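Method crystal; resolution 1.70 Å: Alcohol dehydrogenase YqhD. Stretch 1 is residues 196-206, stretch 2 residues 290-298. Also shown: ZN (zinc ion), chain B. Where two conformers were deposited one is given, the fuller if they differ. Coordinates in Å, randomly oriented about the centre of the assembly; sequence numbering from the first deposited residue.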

# COMPACT_ATOMS: atom_id res chain seq x y z
N PRO A 196 -7.08 -7.94 -14.42
CA PRO A 196 -7.04 -9.03 -13.45
C PRO A 196 -5.72 -9.05 -12.68
O PRO A 196 -5.73 -9.29 -11.47
CB PRO A 196 -7.21 -10.28 -14.31
CG PRO A 196 -7.99 -9.80 -15.51
CD PRO A 196 -7.49 -8.41 -15.77
N ARG A 197 -4.61 -8.80 -13.38
CA ARG A 197 -3.29 -8.74 -12.74
C ARG A 197 -3.28 -7.75 -11.57
O ARG A 197 -2.81 -8.07 -10.47
CB ARG A 197 -2.23 -8.35 -13.78
CG ARG A 197 -0.87 -7.93 -13.21
CD ARG A 197 0.02 -7.37 -14.33
NE ARG A 197 1.36 -7.02 -13.88
CZ ARG A 197 2.32 -6.55 -14.69
NH1 ARG A 197 3.52 -6.26 -14.21
NH2 ARG A 197 2.06 -6.38 -15.99
N GLN A 198 -3.82 -6.56 -11.80
CA GLN A 198 -3.84 -5.52 -10.78
C GLN A 198 -4.84 -5.85 -9.67
O GLN A 198 -4.60 -5.52 -8.51
CB GLN A 198 -4.18 -4.16 -11.40
CG GLN A 198 -3.11 -3.61 -12.34
CD GLN A 198 -3.50 -2.26 -12.92
OE1 GLN A 198 -4.62 -1.80 -12.73
NE2 GLN A 198 -2.58 -1.63 -13.64
N VAL A 199 -5.95 -6.49 -10.03
CA VAL A 199 -6.96 -6.86 -9.01
C VAL A 199 -6.37 -7.91 -8.08
O VAL A 199 -6.44 -7.79 -6.85
CB VAL A 199 -8.26 -7.39 -9.65
CG1 VAL A 199 -9.20 -7.94 -8.58
CG2 VAL A 199 -8.95 -6.28 -10.42
N ALA A 200 -5.76 -8.94 -8.67
CA ALA A 200 -5.13 -9.98 -7.86
C ALA A 200 -4.00 -9.43 -7.00
O ALA A 200 -3.90 -9.74 -5.80
CB ALA A 200 -4.62 -11.12 -8.74
N ASN A 201 -3.13 -8.61 -7.60
CA ASN A 201 -2.04 -8.01 -6.83
C ASN A 201 -2.55 -7.20 -5.64
O ASN A 201 -1.95 -7.22 -4.55
CB ASN A 201 -1.16 -7.11 -7.68
CG ASN A 201 -0.28 -7.88 -8.65
OD1 ASN A 201 -0.13 -9.10 -8.54
ND2 ASN A 201 0.30 -7.16 -9.61
N GLY A 202 -3.63 -6.45 -5.86
CA GLY A 202 -4.21 -5.64 -4.79
C GLY A 202 -4.70 -6.50 -3.65
O GLY A 202 -4.53 -6.15 -2.46
N VAL A 203 -5.34 -7.62 -3.98
CA VAL A 203 -5.83 -8.53 -2.96
C VAL A 203 -4.66 -9.12 -2.16
O VAL A 203 -4.69 -9.15 -0.93
CB VAL A 203 -6.69 -9.65 -3.58
CG1 VAL A 203 -6.95 -10.75 -2.55
CG2 VAL A 203 -8.00 -9.06 -4.08
N VAL A 204 -3.63 -9.57 -2.85
CA VAL A 204 -2.47 -10.13 -2.17
C VAL A 204 -1.77 -9.09 -1.28
O VAL A 204 -1.43 -9.37 -0.13
CB VAL A 204 -1.46 -10.70 -3.17
CG1 VAL A 204 -0.16 -11.08 -2.46
CG2 VAL A 204 -2.05 -11.92 -3.85
N ASP A 205 -1.60 -7.88 -1.80
CA ASP A 205 -0.90 -6.84 -1.05
C ASP A 205 -1.69 -6.47 0.21
O ASP A 205 -1.11 -6.38 1.31
CB ASP A 205 -0.67 -5.62 -1.93
CG ASP A 205 0.21 -4.55 -1.26
OD1 ASP A 205 1.22 -4.88 -0.57
OD2 ASP A 205 -0.13 -3.36 -1.43
N ALA A 206 -3.00 -6.31 0.07
CA ALA A 206 -3.84 -6.06 1.26
C ALA A 206 -3.73 -7.19 2.29
O ALA A 206 -3.63 -6.95 3.50
CB ALA A 206 -5.29 -5.85 0.85
N LEU A 290 9.90 -7.80 -10.55
CA LEU A 290 8.65 -8.47 -10.24
C LEU A 290 7.66 -7.47 -9.63
O LEU A 290 8.08 -6.52 -9.00
CB LEU A 290 8.87 -9.62 -9.25
CG LEU A 290 9.82 -10.76 -9.66
CD1 LEU A 290 9.71 -11.90 -8.65
CD2 LEU A 290 9.56 -11.27 -11.05
N ASP A 291 6.36 -7.67 -9.88
CA ASP A 291 5.33 -6.84 -9.23
C ASP A 291 5.50 -6.91 -7.72
O ASP A 291 5.85 -7.96 -7.19
CB ASP A 291 3.90 -7.31 -9.58
CG ASP A 291 3.56 -7.14 -11.04
OD1 ASP A 291 4.30 -6.45 -11.76
OD2 ASP A 291 2.51 -7.69 -11.46
N HIS A 292 5.21 -5.80 -7.03
CA HIS A 292 5.24 -5.77 -5.56
C HIS A 292 4.57 -7.00 -4.95
O HIS A 292 5.18 -7.73 -4.15
CB HIS A 292 4.57 -4.49 -5.05
CG HIS A 292 4.49 -4.38 -3.55
ND1 HIS A 292 5.59 -4.50 -2.74
CD2 HIS A 292 3.43 -4.12 -2.74
CE1 HIS A 292 5.21 -4.34 -1.47
NE2 HIS A 292 3.91 -4.11 -1.45
N ALA A 293 3.33 -7.25 -5.34
CA ALA A 293 2.56 -8.34 -4.73
C ALA A 293 3.12 -9.72 -5.05
O ALA A 293 3.00 -10.63 -4.24
CB ALA A 293 1.10 -8.26 -5.17
N GLN A 294 3.72 -9.87 -6.24
CA GLN A 294 4.35 -11.15 -6.58
C GLN A 294 5.49 -11.44 -5.62
O GLN A 294 5.66 -12.58 -5.17
CB GLN A 294 4.87 -11.13 -8.03
CG GLN A 294 3.76 -11.04 -9.06
CD GLN A 294 4.28 -10.75 -10.47
OE1 GLN A 294 5.41 -10.29 -10.65
NE2 GLN A 294 3.45 -11.03 -11.47
N THR A 295 6.27 -10.42 -5.28
CA THR A 295 7.39 -10.65 -4.37
C THR A 295 6.89 -11.05 -2.98
O THR A 295 7.54 -11.83 -2.28
CB THR A 295 8.31 -9.42 -4.25
OG1 THR A 295 7.66 -8.39 -3.49
CG2 THR A 295 8.70 -8.91 -5.65
N LEU A 296 5.74 -10.51 -2.57
CA LEU A 296 5.17 -10.86 -1.27
C LEU A 296 4.65 -12.29 -1.24
O LEU A 296 4.79 -12.99 -0.23
CB LEU A 296 4.04 -9.88 -0.89
CG LEU A 296 4.38 -8.39 -0.92
CD1 LEU A 296 3.14 -7.53 -0.55
CD2 LEU A 296 5.56 -8.04 -0.02
N ALA A 297 4.01 -12.71 -2.32
CA ALA A 297 3.45 -14.05 -2.41
C ALA A 297 4.57 -15.09 -2.38
O ALA A 297 4.40 -16.18 -1.84
CB ALA A 297 2.63 -14.20 -3.67
N ILE A 298 5.72 -14.73 -2.95
CA ILE A 298 6.87 -15.62 -2.90
C ILE A 298 7.45 -15.70 -1.48
O ILE A 298 7.65 -16.79 -0.94
CB ILE A 298 7.99 -15.15 -3.87
CG1 ILE A 298 7.53 -15.27 -5.34
CG2 ILE A 298 9.28 -15.94 -3.64
CD1 ILE A 298 8.36 -14.44 -6.27
ZN ZN B . 2.72 -3.56 0.19
O HOH W 1 0.78 -10.52 -10.53
O HOH W 2 3.84 -1.82 0.50
O HOH W 3 1.68 -2.00 -0.87

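Two helices of the same chain, 196-206 and the one that begins at His292, cross at 50° with their axes 8.6 Å apart at closest approach, burying 398 Å² between the two stretches. The contact is organised round Asp291 and Ala293, each of which has 64 Å² covered by the first helix, and round Asn201, which answers both with 55 Å².

Ala293 marks the point where the backbones draw nearest, its CA lying 5.1 Å from the CA of Asn201. Its methyl group points toward the first helix and rests against the backbone there, with Ala293 CB 3.3 Å from Asn201 O and 3.6 Å from Asn201 CB. The small side chain suits so close an approach. Asn201 O remains engaged in its own helix, accepting a hydrogen bond from Asp205 N at 2.8 Å, so the methyl packs against a carbonyl whose polar need is already met. One turn further along, Val204 extends the apolar surface: its CB lies 4.1 Å from Ala293 CB, and its CG1 reaches to 4.4 Å from Ala297 CB.

Asp291, at the N-cap position, makes no capping bond with its side chain; its CA-to-CB bond points toward the first helix, and its carboxylate bonds to residues there. Arg197, fully extended with chi1 to chi3 all t, meets it in a two-pronged salt bridge: Arg197 NH1 donates to Asp291 OD1 at 2.6 Å and Arg197 NE to Asp291 OD2 at 2.8 Å. Its CA-to-CB bond runs sideways to the contact, and the extended chain carries the guanidinium to the carboxylate. Asp291 OD2 also accepts a hydrogen bond from Asn201 ND2 at 2.9 Å, so OD2 accepts from both Arg197 and Asn201. The amide of Asn201 serves in both its polar roles, for its OD1 accepts from water 1 at 2.6 Å. Water 1 in turn accepts from Gln294 NE2 at 2.9 Å, so the water bridges Asn201 and Gln294, while Gln294 OE1 accepts a hydrogen bond from Asp291 N at 2.9 Å.

Farther along the first helix, a zinc ion ties the stretches together. Asp205 OD1 and His292 NE2 each bind ZN at 2.1 Å, as do waters 2 and 3, with two further ligand atoms from elsewhere in the structure. Both side chains start sideways and, with chi1 t, bring their ends across to the metal. The 2.9 Å between Asp205 OD1 and His292 NE2 therefore reflects shared coordination, not a hydrogen bond. Leu296 CD1 packs 3.3 Å from Asp205 OD1, placing an apolar side chain beside this metal-bound carboxylate.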